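Local coordinates for putative hyaluronoglucosaminidase (Clostridium perfringens, PDB 6PWI), which is a family 84 glycoside hydrolase that probably has hexosaminidase activity, removing N-acetylhexosamine units from glycans, at residues V343-E346 against Y347-T350; G443-R446 against A447-D450; D218-H221 against S222-R226; E184-G188 against I189-N193; Q284-V288 against G289-F293. All coordinates share one frame; numbering follows the deposited sequence.

Interaction 1 of 5, residues V343-E346 against Y347-T350; sequences VNNE and YLKT
Asn-345 and Leu-348 face each other where the chain turns into helix 346-351, and the first helical turn is closed behind them by two backbone bonds, Lys-349 N to Asn-345 O at 3.1 Å and Thr-350 N to Glu-346 O at 3.0 Å. The amide of Asn-345 does the capping. With CG anti to the backbone N (chi1 173°), the side chain folds forward over the turn and OD1 accepts from Leu-348 N at 2.9 Å. The bond is fairly straight, 162° at the hydrogen, and the donor lies in the plane of the amide carbonyl. The same oxygen is flanked by carbon, with Tyr-347 CB 3.5 Å and Leu-348 CG 3.4 Å away, while ND2 makes a weak bond to Ala-339 O. Four residues on from Glu-346, the hydroxyl of Thr-350 folds back along the helix: OG1 stands anti to its own carbonyl carbon and donates to Glu-346 O at 3.1 Å, from further off the carbonyl plane than the backbone N. Two donors therefore grip that oxygen. Leu-348 packs on helix 373-383 and Thr-350 on helix 304-321. Tyr-347 sends its ring away from the turn, its OH bonding to Gln-307 and to Lys-332 N, about 9 Å between side chains from Asp-299, the predicted proton donor. The arrangement is a classical asparagine N-cap, here starting a short helix in the loop region after strand 328-330 of the (beta/alpha)8 barrel.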
# COMPACT_ATOMS: atom_id res chain seq x y z
N VAL A 343 3.01 -5.68 30.72
CA VAL A 343 3.29 -4.26 30.54
C VAL A 343 4.57 -3.87 31.28
O VAL A 343 4.96 -2.70 31.27
CB VAL A 343 2.11 -3.35 30.95
CG1 VAL A 343 0.83 -3.67 30.19
CG2 VAL A 343 1.85 -3.36 32.45
N ASN A 344 5.21 -4.84 31.94
CA ASN A 344 6.46 -4.60 32.64
C ASN A 344 7.53 -5.49 32.03
O ASN A 344 8.55 -5.76 32.66
CB ASN A 344 6.35 -4.90 34.14
CG ASN A 344 5.31 -4.06 34.84
OD1 ASN A 344 5.37 -2.84 34.82
ND2 ASN A 344 4.35 -4.71 35.48
N ASN A 345 7.28 -5.96 30.80
CA ASN A 345 8.19 -6.80 30.05
C ASN A 345 9.57 -6.13 30.01
O ASN A 345 9.68 -4.98 29.61
CB ASN A 345 7.60 -7.11 28.68
CG ASN A 345 8.55 -7.84 27.77
OD1 ASN A 345 9.43 -7.23 27.18
ND2 ASN A 345 8.36 -9.14 27.63
N GLU A 346 10.61 -6.87 30.44
CA GLU A 346 11.96 -6.34 30.63
C GLU A 346 12.51 -5.84 29.30
O GLU A 346 13.06 -4.74 29.23
CB GLU A 346 12.92 -7.41 31.14
CG GLU A 346 12.64 -7.90 32.55
CD GLU A 346 13.04 -6.99 33.70
OE1 GLU A 346 13.47 -5.84 33.43
OE2 GLU A 346 12.91 -7.43 34.86
N TYR A 347 12.39 -6.67 28.26
CA TYR A 347 12.93 -6.35 26.95
C TYR A 347 12.36 -5.01 26.47
O TYR A 347 13.12 -4.13 26.09
CB TYR A 347 12.72 -7.49 25.95
CG TYR A 347 13.20 -7.13 24.57
CD1 TYR A 347 14.50 -7.42 24.16
CD2 TYR A 347 12.38 -6.45 23.69
CE1 TYR A 347 14.96 -7.05 22.91
CE2 TYR A 347 12.82 -6.08 22.43
CZ TYR A 347 14.12 -6.38 22.04
OH TYR A 347 14.56 -6.01 20.80
N LEU A 348 11.03 -4.87 26.51
CA LEU A 348 10.38 -3.69 25.94
C LEU A 348 10.74 -2.45 26.76
O LEU A 348 10.94 -1.38 26.19
CB LEU A 348 8.86 -3.90 25.84
CG LEU A 348 8.40 -4.95 24.83
CD1 LEU A 348 6.89 -5.14 24.88
CD2 LEU A 348 8.83 -4.61 23.41
N LYS A 349 10.85 -2.61 28.08
CA LYS A 349 11.21 -1.51 28.97
C LYS A 349 12.60 -1.00 28.60
O LYS A 349 12.83 0.21 28.57
CB LYS A 349 11.12 -1.97 30.43
CG LYS A 349 11.31 -0.90 31.50
CD LYS A 349 11.10 -1.48 32.88
CE LYS A 349 11.98 -0.87 33.95
NZ LYS A 349 11.34 0.32 34.56
N THR A 350 13.52 -1.93 28.29
CA THR A 350 14.89 -1.55 27.95
C THR A 350 14.95 -0.84 26.59
O THR A 350 15.59 0.20 26.47
CB THR A 350 15.83 -2.75 27.96
OG1 THR A 350 15.76 -3.26 29.29
CG2 THR A 350 17.25 -2.37 27.64

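Interaction 2 of 5, residues G443-R446 against A447-D450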
# COMPACT_ATOMS: atom_id res chain seq x y z
N GLY A 443 -3.61 5.73 6.06
CA GLY A 443 -2.44 6.28 6.74
C GLY A 443 -2.48 7.81 6.78
O GLY A 443 -2.07 8.40 7.78
N TRP A 444 -2.98 8.41 5.70
CA TRP A 444 -3.05 9.86 5.55
C TRP A 444 -4.20 10.44 6.37
O TRP A 444 -3.98 11.34 7.18
CB TRP A 444 -3.13 10.26 4.07
CG TRP A 444 -3.17 11.75 3.87
CD1 TRP A 444 -4.28 12.54 3.82
CD2 TRP A 444 -2.04 12.63 3.72
NE1 TRP A 444 -3.92 13.85 3.65
CE2 TRP A 444 -2.56 13.94 3.58
CE3 TRP A 444 -0.65 12.45 3.68
CZ2 TRP A 444 -1.73 15.06 3.42
CZ3 TRP A 444 0.16 13.56 3.52
CH2 TRP A 444 -0.37 14.84 3.39
N ASN A 445 -5.41 9.90 6.14
CA ASN A 445 -6.64 10.40 6.75
C ASN A 445 -7.39 9.24 7.38
O ASN A 445 -8.11 8.52 6.68
CB ASN A 445 -7.54 11.09 5.71
CG ASN A 445 -8.77 11.74 6.30
OD1 ASN A 445 -9.26 11.34 7.35
ND2 ASN A 445 -9.30 12.75 5.62
N ARG A 446 -7.27 9.10 8.71
CA ARG A 446 -7.81 7.94 9.41
C ARG A 446 -9.33 8.02 9.55
O ARG A 446 -10.03 7.07 9.20
CB ARG A 446 -7.12 7.75 10.76
CG ARG A 446 -5.81 6.99 10.66
CD ARG A 446 -5.12 7.11 12.00
NE ARG A 446 -3.67 7.15 11.92
CZ ARG A 446 -2.90 7.56 12.92
NH1 ARG A 446 -3.46 7.98 14.05
NH2 ARG A 446 -1.58 7.56 12.79
N ALA A 447 -9.85 9.13 10.08
CA ALA A 447 -11.26 9.19 10.43
C ALA A 447 -12.14 9.04 9.19
O ALA A 447 -13.20 8.41 9.26
CB ALA A 447 -11.57 10.46 11.18
N ASP A 448 -11.68 9.58 8.05
CA ASP A 448 -12.49 9.58 6.84
C ASP A 448 -12.20 8.34 5.99
O ASP A 448 -12.54 8.31 4.81
CB ASP A 448 -12.27 10.84 6.00
CG ASP A 448 -12.56 12.14 6.75
OD1 ASP A 448 -13.35 12.10 7.72
OD2 ASP A 448 -11.98 13.18 6.35
N PHE A 449 -11.59 7.31 6.58
CA PHE A 449 -11.34 6.10 5.81
C PHE A 449 -12.64 5.32 5.64
O PHE A 449 -13.20 4.80 6.60
CB PHE A 449 -10.24 5.23 6.41
CG PHE A 449 -9.92 4.01 5.57
CD1 PHE A 449 -9.37 4.14 4.30
CD2 PHE A 449 -10.19 2.74 6.04
CE1 PHE A 449 -9.09 3.03 3.53
CE2 PHE A 449 -9.91 1.62 5.27
CZ PHE A 449 -9.35 1.76 4.02
N ASP A 450 -13.09 5.26 4.38
CA ASP A 450 -14.25 4.48 3.97
C ASP A 450 -13.78 3.22 3.24
O ASP A 450 -13.63 3.21 2.03
CB ASP A 450 -15.23 5.32 3.15
CG ASP A 450 -16.59 4.67 3.03
OD1 ASP A 450 -16.66 3.53 2.53
OD2 ASP A 450 -17.56 5.30 3.46
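Asn-445 and Asp-448 clasp each other just past the end of helix 433-444. A chi1 of -175° carries the asparagine amide away from its own N and toward the turn ahead, and both ends of that amide are used. OD1 accepts from Asp-448 N at 3.1 Å, the donor standing well above the carbonyl plane. ND2 gives a hydrogen to Asp-448 OD2 at 2.8 Å, meeting the carboxylate from above its plane, and the two flat groups are inclined by 51°. A second acceptor of ND2, Ile-39 O, helps to fix the amide's rotation. Beneath this clasp runs a type I beta turn, closed by Phe-449 N to Arg-446 O at 3.1 Å. Arg-446 and Phe-449 send their side chains away from the turn: the guanidinium bonds to Phe-418 O and lies in a cation-pi contact with that residue's ring, while the phenyl meets Tyr-442 edge-to-face. Further ties spread outward. Trp-444 NE1 reaches Asp-173 of strand 165-175 in the mixed sheet, Phe-418 opens barrel strand 418-423, and Asp-450, by capping Lys-453 N, starts helix 451-462, so the turn joins two successive helices beside the last barrel strand.

Interaction 3 of 5, residues D218-H221 against S222-R226; sequences DQYH and SLKWR
Gln-219 and Lys-224 are tied by the backbone bond between the two halves of this irregular loop, Lys-224 N to Gln-219 O at 2.9 Å. The first half is a type I turn from Asp-218 to His-221; the chain then doubles back through Leu-223, whose phi is positive, until the CA atoms of Tyr-220 and Trp-225 are 4.7 Å apart. There Trp-225 CA directs a C-H at Tyr-220 O over 3.4 Å. Asp-218 adds an Asx turn, OD1 accepting from Tyr-220 N at 2.8 Å, while OD2 bonds to Tyr-229 OH. His-221 places CG between its backbone N and carbonyl carbon (chi1 90°), folding the imidazole back so that ND1 donates to Asp-218 O at 2.7 Å, in the ring plane and on a carbonyl lone pair. Ser-222 CB sits over one face of that ring, 4.0 Å from its centroid, a CH-pi contact. The loop links strand 210-213 to helix 231-247: His-221 and Trp-225 pack on strand 250-255, Ser-222 approaches Asp-299, the predicted proton donor, to about 5 Å between side chains, and Lys-281 of helix 268-286 bonds to the carbonyls of Tyr-220 and Trp-225.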
# COMPACT_ATOMS: atom_id res chain seq x y z
N ASP A 218 18.81 -10.93 0.60
CA ASP A 218 19.94 -10.05 0.39
C ASP A 218 20.99 -10.31 1.47
O ASP A 218 20.84 -9.90 2.61
CB ASP A 218 19.51 -8.58 0.33
CG ASP A 218 20.64 -7.61 -0.01
OD1 ASP A 218 21.82 -8.02 0.03
OD2 ASP A 218 20.32 -6.45 -0.32
N GLN A 219 22.08 -10.97 1.06
CA GLN A 219 23.14 -11.36 1.97
C GLN A 219 23.81 -10.12 2.58
O GLN A 219 24.48 -10.23 3.60
CB GLN A 219 24.15 -12.27 1.26
CG GLN A 219 23.62 -13.65 0.91
CD GLN A 219 22.88 -14.36 2.02
OE1 GLN A 219 23.34 -14.47 3.16
NE2 GLN A 219 21.71 -14.89 1.69
N TYR A 220 23.64 -8.95 1.98
CA TYR A 220 24.49 -7.82 2.35
C TYR A 220 23.82 -6.91 3.38
O TYR A 220 24.48 -6.01 3.89
CB TYR A 220 24.99 -7.07 1.12
CG TYR A 220 25.90 -7.91 0.27
CD1 TYR A 220 27.25 -8.06 0.59
CD2 TYR A 220 25.41 -8.62 -0.82
CE1 TYR A 220 28.09 -8.86 -0.17
CE2 TYR A 220 26.24 -9.42 -1.59
CZ TYR A 220 27.58 -9.54 -1.26
OH TYR A 220 28.38 -10.33 -2.04
N HIS A 221 22.54 -7.16 3.68
CA HIS A 221 21.85 -6.38 4.70
C HIS A 221 21.78 -7.21 5.98
O HIS A 221 21.23 -6.79 6.99
CB HIS A 221 20.50 -5.89 4.18
CG HIS A 221 19.36 -6.83 4.42
ND1 HIS A 221 19.36 -8.12 3.96
CD2 HIS A 221 18.20 -6.67 5.10
CE1 HIS A 221 18.25 -8.72 4.33
NE2 HIS A 221 17.52 -7.85 5.03
N SER A 222 22.39 -8.40 5.93
CA SER A 222 22.21 -9.41 6.95
C SER A 222 23.20 -10.55 6.69
O SER A 222 23.25 -11.05 5.57
CB SER A 222 20.79 -9.92 6.91
OG SER A 222 20.60 -11.00 7.82
N LEU A 223 23.95 -10.96 7.71
CA LEU A 223 24.93 -12.05 7.61
C LEU A 223 26.24 -11.54 7.03
O LEU A 223 27.28 -11.65 7.67
CB LEU A 223 24.38 -13.24 6.80
CG LEU A 223 24.09 -14.52 7.60
CD1 LEU A 223 23.58 -15.63 6.69
CD2 LEU A 223 25.32 -15.00 8.36
N LYS A 224 26.20 -10.97 5.82
CA LYS A 224 27.36 -10.35 5.22
C LYS A 224 27.23 -8.83 5.32
O LYS A 224 27.68 -8.11 4.44
CB LYS A 224 27.54 -10.78 3.76
CG LYS A 224 27.88 -12.24 3.51
CD LYS A 224 28.57 -12.44 2.17
CE LYS A 224 28.74 -13.90 1.77
NZ LYS A 224 27.51 -14.45 1.16
N TRP A 225 26.62 -8.36 6.42
CA TRP A 225 26.37 -6.93 6.57
C TRP A 225 27.67 -6.14 6.65
O TRP A 225 27.67 -4.94 6.35
CB TRP A 225 25.43 -6.63 7.75
CG TRP A 225 25.97 -6.98 9.10
CD1 TRP A 225 25.68 -8.11 9.82
CD2 TRP A 225 26.85 -6.20 9.93
NE1 TRP A 225 26.32 -8.08 11.03
CE2 TRP A 225 27.05 -6.93 11.12
CE3 TRP A 225 27.49 -4.96 9.78
CZ2 TRP A 225 27.87 -6.46 12.16
CZ3 TRP A 225 28.30 -4.50 10.81
CH2 TRP A 225 28.48 -5.24 11.98
N ARG A 226 28.76 -6.80 7.06
CA ARG A 226 30.05 -6.15 7.22
C ARG A 226 30.62 -5.77 5.86
O ARG A 226 31.21 -4.69 5.71
CB ARG A 226 31.01 -7.04 8.00
CG ARG A 226 30.82 -6.96 9.51
CD ARG A 226 31.49 -8.14 10.17
NE ARG A 226 31.27 -8.09 11.60
CZ ARG A 226 30.51 -8.95 12.28
NH1 ARG A 226 29.91 -9.94 11.65
NH2 ARG A 226 30.36 -8.81 13.59

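Interaction 4 of 5, residues E184-G188 against I189-N193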
# COMPACT_ATOMS: atom_id res chain seq x y z
N GLU A 184 9.03 -4.57 2.00
CA GLU A 184 9.28 -5.87 1.41
C GLU A 184 9.84 -6.79 2.50
O GLU A 184 11.05 -6.89 2.66
CB GLU A 184 10.24 -5.72 0.22
CG GLU A 184 10.39 -6.99 -0.60
CD GLU A 184 11.25 -6.91 -1.85
OE1 GLU A 184 11.51 -5.78 -2.35
OE2 GLU A 184 11.67 -7.99 -2.33
N GLY A 185 8.96 -7.44 3.26
CA GLY A 185 9.39 -8.17 4.44
C GLY A 185 8.70 -9.52 4.63
O GLY A 185 8.53 -9.97 5.76
N TYR A 186 8.33 -10.17 3.52
CA TYR A 186 7.67 -11.46 3.55
C TYR A 186 8.69 -12.56 3.23
O TYR A 186 9.80 -12.26 2.81
CB TYR A 186 6.57 -11.48 2.49
CG TYR A 186 7.06 -11.15 1.11
CD1 TYR A 186 7.66 -12.11 0.31
CD2 TYR A 186 6.94 -9.86 0.61
CE1 TYR A 186 8.12 -11.80 -0.97
CE2 TYR A 186 7.40 -9.53 -0.66
CZ TYR A 186 7.99 -10.51 -1.45
OH TYR A 186 8.44 -10.19 -2.69
N TYR A 187 8.29 -13.83 3.41
CA TYR A 187 9.04 -14.99 2.94
C TYR A 187 8.52 -15.37 1.56
O TYR A 187 7.34 -15.66 1.40
CB TYR A 187 8.87 -16.18 3.89
CG TYR A 187 9.37 -15.93 5.29
CD1 TYR A 187 10.66 -16.28 5.67
CD2 TYR A 187 8.55 -15.34 6.26
CE1 TYR A 187 11.13 -16.05 6.95
CE2 TYR A 187 9.00 -15.10 7.55
CZ TYR A 187 10.30 -15.46 7.90
OH TYR A 187 10.75 -15.23 9.17
N GLY A 188 9.40 -15.35 0.56
CA GLY A 188 8.95 -15.61 -0.79
C GLY A 188 9.96 -15.10 -1.82
O GLY A 188 11.10 -14.79 -1.48
N ILE A 189 9.50 -15.04 -3.08
CA ILE A 189 10.31 -14.56 -4.19
C ILE A 189 10.37 -13.03 -4.09
O ILE A 189 9.34 -12.37 -3.99
CB ILE A 189 9.72 -15.04 -5.53
CG1 ILE A 189 9.67 -16.57 -5.60
CG2 ILE A 189 10.47 -14.42 -6.69
CD1 ILE A 189 8.98 -17.10 -6.83
N PRO A 190 11.59 -12.43 -4.10
CA PRO A 190 11.71 -10.98 -3.98
C PRO A 190 11.10 -10.29 -5.20
O PRO A 190 11.01 -10.87 -6.28
CB PRO A 190 13.23 -10.75 -3.90
CG PRO A 190 13.84 -11.98 -4.55
CD PRO A 190 12.88 -13.11 -4.25
N TRP A 191 10.65 -9.05 -5.01
CA TRP A 191 10.19 -8.27 -6.14
C TRP A 191 11.36 -7.99 -7.08
O TRP A 191 12.50 -7.84 -6.63
CB TRP A 191 9.55 -6.96 -5.66
CG TRP A 191 8.34 -7.13 -4.80
CD1 TRP A 191 7.42 -8.15 -4.83
CD2 TRP A 191 7.88 -6.22 -3.80
NE1 TRP A 191 6.44 -7.94 -3.90
CE2 TRP A 191 6.70 -6.76 -3.25
CE3 TRP A 191 8.36 -5.00 -3.30
CZ2 TRP A 191 5.99 -6.12 -2.23
CZ3 TRP A 191 7.67 -4.38 -2.29
CH2 TRP A 191 6.50 -4.93 -1.77
N SER A 192 11.06 -7.92 -8.38
CA SER A 192 12.03 -7.43 -9.34
C SER A 192 12.27 -5.93 -9.12
O SER A 192 11.44 -5.23 -8.54
CB SER A 192 11.56 -7.70 -10.73
OG SER A 192 10.49 -6.83 -11.05
N ASN A 193 13.42 -5.44 -9.59
CA ASN A 193 13.73 -4.02 -9.52
C ASN A 193 12.69 -3.20 -10.29
O ASN A 193 12.28 -2.15 -9.83
CB ASN A 193 15.17 -3.73 -9.94
CG ASN A 193 16.19 -4.31 -8.98
OD1 ASN A 193 15.86 -4.65 -7.84
ND2 ASN A 193 17.43 -4.45 -9.43
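Tyr-186 and Glu-184 each send a polar group across the loop to the backbone of Ile-189 to Trp-191, giving two hydrogen bonds. The phenol of Tyr-186 donates from OH to Ile-189 O at 2.7 Å, with the acceptor lying at the ring's edge near its plane. It can do so because CG stands between the backbone N and the carbonyl carbon (chi1 55°), turning the ring inward. Glu-184 reaches with an extended chain, and OE2 accepts from Trp-191 N at 3.1 Å; the N-H comes from well above the carboxylate plane. Its other oxygen, OE1, is held by a salt bridge to Arg-196 and a hydrogen bond from Tyr-211 OH, so at least three groups hold the carboxylate, and the arginine probably favours its charged form. This is the first strand-to-helix loop of the (beta/alpha)8 barrel, running from strand 179-184 to helix 193-204, which Ser-192 caps by bonding to Asn-195 N. The aromatic and CH-pi contacts gather on one face of the Trp-191 indole. Glu-184 CG makes a CH-pi contact over the six-membered ring, 4.1 Å from its centroid. Beside it Tyr-186 crosses the five-membered ring obliquely, with centroids 5.3 Å apart and planes at 51°, and CE2 of the tyrosine is 3.9 Å from CE2 of the tryptophan. The indole is steadied from its edge as well, NE1 bonding to Met-426 O. Pro-190 adds a carbon-to-oxygen contact, CB coming to 3.5 Å from Glu-184 OE2, and packs also on Arg-196.

Interaction 5 of 5, residues Q284-V288 against G289-F293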
# COMPACT_ATOMS: atom_id res chain seq x y z
N GLN A 284 28.15 3.68 2.71
CA GLN A 284 28.06 3.18 1.35
C GLN A 284 26.66 3.43 0.79
O GLN A 284 26.52 3.93 -0.33
CB GLN A 284 28.47 1.70 1.25
CG GLN A 284 28.62 1.22 -0.19
CD GLN A 284 28.65 -0.28 -0.38
OE1 GLN A 284 28.12 -1.06 0.41
NE2 GLN A 284 29.25 -0.71 -1.48
N LEU A 285 25.62 3.11 1.58
CA LEU A 285 24.26 3.37 1.15
C LEU A 285 24.02 4.87 1.05
O LEU A 285 23.37 5.32 0.11
CB LEU A 285 23.25 2.70 2.10
CG LEU A 285 22.92 1.23 1.84
CD1 LEU A 285 22.60 0.95 0.39
CD2 LEU A 285 24.03 0.31 2.33
N TYR A 286 24.57 5.64 2.01
CA TYR A 286 24.42 7.09 2.06
C TYR A 286 24.95 7.71 0.77
O TYR A 286 24.40 8.70 0.28
CB TYR A 286 25.16 7.70 3.25
CG TYR A 286 24.91 9.18 3.44
CD1 TYR A 286 23.89 9.64 4.26
CD2 TYR A 286 25.70 10.14 2.80
CE1 TYR A 286 23.66 10.99 4.43
CE2 TYR A 286 25.47 11.50 2.95
CZ TYR A 286 24.44 11.93 3.77
OH TYR A 286 24.20 13.26 3.94
N SER A 287 26.02 7.10 0.23
CA SER A 287 26.73 7.60 -0.93
C SER A 287 25.92 7.43 -2.21
O SER A 287 26.21 8.07 -3.22
CB SER A 287 28.10 6.97 -1.05
OG SER A 287 28.02 5.71 -1.71
N VAL A 288 24.90 6.57 -2.19
CA VAL A 288 24.04 6.46 -3.36
C VAL A 288 22.68 7.11 -3.11
O VAL A 288 21.80 7.01 -3.96
CB VAL A 288 23.92 5.02 -3.91
CG1 VAL A 288 25.23 4.53 -4.51
CG2 VAL A 288 23.41 4.02 -2.87
N GLY A 289 22.51 7.79 -1.97
CA GLY A 289 21.37 8.68 -1.77
C GLY A 289 20.38 8.25 -0.69
O GLY A 289 19.41 8.96 -0.43
N VAL A 290 20.61 7.09 -0.05
CA VAL A 290 19.78 6.64 1.05
C VAL A 290 19.88 7.64 2.21
O VAL A 290 20.97 8.01 2.61
CB VAL A 290 20.15 5.22 1.51
CG1 VAL A 290 19.30 4.78 2.69
CG2 VAL A 290 20.04 4.21 0.38
N ARG A 291 18.72 8.04 2.75
CA ARG A 291 18.67 9.08 3.77
C ARG A 291 17.82 8.65 4.97
O ARG A 291 17.47 9.48 5.82
CB ARG A 291 18.19 10.40 3.15
CG ARG A 291 19.21 11.07 2.23
CD ARG A 291 20.43 11.61 2.95
NE ARG A 291 21.43 12.21 2.07
CZ ARG A 291 22.28 11.55 1.28
NH1 ARG A 291 23.13 12.22 0.53
NH2 ARG A 291 22.29 10.23 1.24
N GLN A 292 17.47 7.36 5.04
CA GLN A 292 16.74 6.80 6.17
C GLN A 292 17.05 5.30 6.27
O GLN A 292 17.17 4.62 5.26
CB GLN A 292 15.24 7.06 6.06
CG GLN A 292 14.51 6.86 7.38
CD GLN A 292 13.07 7.32 7.40
OE1 GLN A 292 12.44 7.59 6.38
NE2 GLN A 292 12.53 7.42 8.61
N PHE A 293 17.16 4.82 7.51
CA PHE A 293 17.65 3.48 7.78
C PHE A 293 16.78 2.78 8.81
O PHE A 293 16.24 3.42 9.71
CB PHE A 293 19.11 3.55 8.24
CG PHE A 293 20.06 4.09 7.20
CD1 PHE A 293 20.63 3.25 6.25
CD2 PHE A 293 20.39 5.44 7.17
CE1 PHE A 293 21.50 3.75 5.29
CE2 PHE A 293 21.25 5.94 6.20
CZ PHE A 293 21.81 5.09 5.27
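A chi1 of -173° swings the Tyr-286 ring away from its own N, alongside its carbonyl carbon, and Arg-291 bends sharply at chi2 (-68°); together these torsions bring the phenol ring and the guanidinium face to face. The two flat groups are nearly parallel, 4° between planes, with Arg-291 CZ 3.5 Å from the ring centroid: a stacked cation-pi pair. While lying there the guanidinium also turns NH2 back to the main chain. It donates to Tyr-286 O at 2.8 Å, in the carbonyl plane and on a lone pair, and to Val-290 O at 2.9 Å from above that carbonyl's plane. The backbone beneath is a Schellman motif: Gly-289, with positive phi, is the C-prime residue, Gly-289 N bonds to Tyr-286 O at 3.1 Å and Val-290 N to Leu-285 O at 3.3 Å. Apolar packing lines the other part of the turn. Leu-285 CB is 3.9 Å from Val-290 CG2, and the same Leu-285 CB meets the edge of the Phe-293 ring at CE1, 3.8 Å away, where the chain enters barrel strand 293-296. Val-290 reaches helix 231-247 as well. A single acid, Asp-323, joins the polar ends, bonding to Tyr-286 OH through one oxygen and making a salt bridge to Arg-291 NE through the other. The chemistry implies a cation held by ring, carbonyls and carboxylate at once; carbonyls gathered at the end of helix 268-286 would be expected to favour the positive charge, which probably helps to close that helix.

The five contacts come along the chain as 4, 3, 5, 1 and 2, all within the beta-N-acetylglucosaminidase region, which is built on a closed eight-stranded parallel barrel, in this fragment of a longer protein. Interactions 4, 3 and 1 follow strands 179-184, 210-213 and 328-330; interaction 5 leads from helix 268-286 into strand 293-296, and interaction 2 follows helix 433-444. Interactions 3 and 5 share helix 268-286 and strand 250-255 as neighbours; their centres are about 16 Å apart, as are those of 3 and 4. Interaction 2 lies about 37 Å, centre to centre, from interaction 3. Local turns and caps thus shape several of the barrel's connections, those of 1 and 3 near the predicted proton donor.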